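Local coordinates for protein SAM-dependent O-methyltransferase (Leptospira interrogans, PDB 2HNK) that probably transfers a methyl group from S-adenosylmethionine to an oxygen of its substrate, and binds the spent cofactor S-adenosylhomocysteine, at residues 125-128 with 129-133. Numbering follows the deposited sequence.
Sequences LQVL and IDSKS
Leu125 O accepts the N-H of Ile129 at 3.0 Å and Gln126 O that of Asp130 at 2.9 Å, the i to i+4 bonds of the last turn of helix 121-130, before Ser131 leaves helical geometry with psi at 134°. At this C-terminal end Val127 O is gripped twice by Ser131: the N of Ser131 makes a weak, bent bond to that oxygen, while Ser131 OG donates to the same Val127 O at 2.6 Å, coming from above the carbonyl plane. With chi1 at -78°, OG lies beside its own backbone N, which lets both groups turn to one acceptor. Gln126 extends CG anti to its N and then bends at chi2 (60°), bringing NE2 over the carboxylate of Asp130, where it donates to OD2 at 2.8 Å; OD2 lies close to the amide plane, but NE2 stands above the carboxylate plane, the two planes being moderately inclined. Ile129 lays CG1 alongside Leu125 O (3.3 Å), with CD1 also nearby. In the Rossmann-like methyltransferase fold, Leu125 and Leu128 pack on Ile65 of strand 63-67, Ile129 and Gln126 meet Leu166 of helix 160-170, and Trp137, in the loop that follows, touches Val127 and Leu128.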
ATOM      1  N   LEU C 125     -20.664  14.618  -5.677  1.00 29.75           N
ATOM      2  CA  LEU C 125     -20.760  13.497  -4.761  1.00 29.80           C
ATOM      3  C   LEU C 125     -22.144  13.415  -4.116  1.00 30.05           C
ATOM      4  O   LEU C 125     -22.674  12.323  -3.949  1.00 29.85           O
ATOM      5  CB  LEU C 125     -19.647  13.553  -3.699  1.00 29.49           C
ATOM      6  CG  LEU C 125     -18.182  13.439  -4.158  1.00 28.97           C
ATOM      7  CD1 LEU C 125     -17.272  13.473  -2.938  1.00 29.43           C
ATOM      8  CD2 LEU C 125     -17.919  12.186  -4.997  1.00 27.33           C
ATOM      9  N   GLN C 126     -22.724  14.565  -3.767  1.00 30.48           N
ATOM     10  CA  GLN C 126     -24.061  14.595  -3.153  1.00 31.13           C
ATOM     11  C   GLN C 126     -25.149  14.117  -4.105  1.00 31.05           C
ATOM     12  O   GLN C 126     -26.002  13.331  -3.713  1.00 31.38           O
ATOM     13  CB  GLN C 126     -24.416  15.980  -2.616  1.00 31.19           C
ATOM     14  CG  GLN C 126     -25.699  15.995  -1.784  1.00 32.16           C
ATOM     15  CD  GLN C 126     -25.615  15.095  -0.558  1.00 33.69           C
ATOM     16  OE1 GLN C 126     -24.739  15.260   0.290  1.00 34.61           O
ATOM     17  NE2 GLN C 126     -26.529  14.136  -0.465  1.00 33.76           N
ATOM     18  N   VAL C 127     -25.105  14.578  -5.350  1.00 31.26           N
ATOM     19  CA  VAL C 127     -26.039  14.130  -6.386  1.00 31.66           C
ATOM     20  C   VAL C 127     -25.968  12.610  -6.590  1.00 32.34           C
ATOM     21  O   VAL C 127     -26.987  11.944  -6.811  1.00 32.58           O
ATOM     22  CB  VAL C 127     -25.779  14.870  -7.717  1.00 31.53           C
ATOM     23  CG1 VAL C 127     -26.592  14.266  -8.851  1.00 31.64           C
ATOM     24  CG2 VAL C 127     -26.085  16.348  -7.565  1.00 30.85           C
ATOM     25  N   LEU C 128     -24.755  12.072  -6.499  1.00 32.85           N
ATOM     26  CA  LEU C 128     -24.498  10.640  -6.638  1.00 33.25           C
ATOM     27  C   LEU C 128     -25.071   9.859  -5.447  1.00 33.47           C
ATOM     28  O   LEU C 128     -25.659   8.781  -5.619  1.00 33.43           O
ATOM     29  CB  LEU C 128     -22.986  10.414  -6.768  1.00 33.11           C
ATOM     30  CG  LEU C 128     -22.449   9.329  -7.693  1.00 33.50           C
ATOM     31  CD1 LEU C 128     -23.013   9.447  -9.101  1.00 33.21           C
ATOM     32  CD2 LEU C 128     -20.937   9.411  -7.730  1.00 33.37           C
ATOM     33  N   ILE C 129     -24.911  10.409  -4.245  1.00 33.74           N
ATOM     34  CA  ILE C 129     -25.515   9.820  -3.054  1.00 34.37           C
ATOM     35  C   ILE C 129     -27.053   9.784  -3.162  1.00 35.32           C
ATOM     36  O   ILE C 129     -27.676   8.744  -2.914  1.00 35.48           O
ATOM     37  CB  ILE C 129     -25.073  10.550  -1.765  1.00 34.16           C
ATOM     38  CG1 ILE C 129     -23.592  10.291  -1.485  1.00 33.38           C
ATOM     39  CG2 ILE C 129     -25.919  10.105  -0.567  1.00 33.37           C
ATOM     40  CD1 ILE C 129     -22.953  11.271  -0.517  1.00 33.26           C
ATOM     41  N   ASP C 130     -27.649  10.910  -3.554  1.00 36.17           N
ATOM     42  CA  ASP C 130     -29.109  11.064  -3.564  1.00 37.17           C
ATOM     43  C   ASP C 130     -29.811  10.460  -4.781  1.00 37.78           C
ATOM     44  O   ASP C 130     -31.027  10.275  -4.761  1.00 38.14           O
ATOM     45  CB  ASP C 130     -29.486  12.545  -3.453  1.00 37.07           C
ATOM     46  CG  ASP C 130     -28.985  13.184  -2.181  1.00 37.56           C
ATOM     47  OD1 ASP C 130     -28.906  12.492  -1.144  1.00 37.61           O
ATOM     48  OD2 ASP C 130     -28.666  14.391  -2.219  1.00 39.39           O
ATOM     49  N   SER C 131     -29.050  10.176  -5.838  1.00 38.62           N
ATOM     50  CA  SER C 131     -29.594   9.615  -7.076  1.00 39.19           C
ATOM     51  C   SER C 131     -30.355   8.312  -6.847  1.00 39.62           C
ATOM     52  O   SER C 131     -29.879   7.433  -6.123  1.00 39.82           O
ATOM     53  CB  SER C 131     -28.474   9.385  -8.093  1.00 39.34           C
ATOM     54  OG  SER C 131     -28.098  10.600  -8.722  1.00 39.90           O
ATOM     55  N   LYS C 132     -31.536   8.206  -7.458  1.00 39.88           N
ATOM     56  CA  LYS C 132     -32.342   6.980  -7.407  1.00 40.30           C
ATOM     57  C   LYS C 132     -32.105   6.132  -8.652  1.00 40.09           C
ATOM     58  O   LYS C 132     -32.191   4.903  -8.609  1.00 40.12           O
ATOM     59  CB  LYS C 132     -33.836   7.310  -7.276  1.00 40.65           C
ATOM     60  CG  LYS C 132     -34.202   8.102  -6.025  1.00 42.05           C
ATOM     61  CD  LYS C 132     -33.687   7.426  -4.762  1.00 43.88           C
ATOM     62  CE  LYS C 132     -33.702   8.403  -3.602  1.00 45.87           C
ATOM     63  NZ  LYS C 132     -33.011   7.856  -2.406  1.00 47.64           N
ATOM     64  N   SER C 133     -31.840   6.818  -9.761  1.00 39.57           N
ATOM     65  CA  SER C 133     -31.352   6.206 -10.983  1.00 38.98           C
ATOM     66  C   SER C 133     -30.090   6.966 -11.368  1.00 38.29           C
ATOM     67  O   SER C 133     -29.822   8.041 -10.828  1.00 38.23           O
ATOM     68  CB  SER C 133     -32.396   6.297 -12.096  1.00 38.95           C
ATOM     69  OG  SER C 133     -32.781   7.644 -12.306  1.00 39.49           O
TER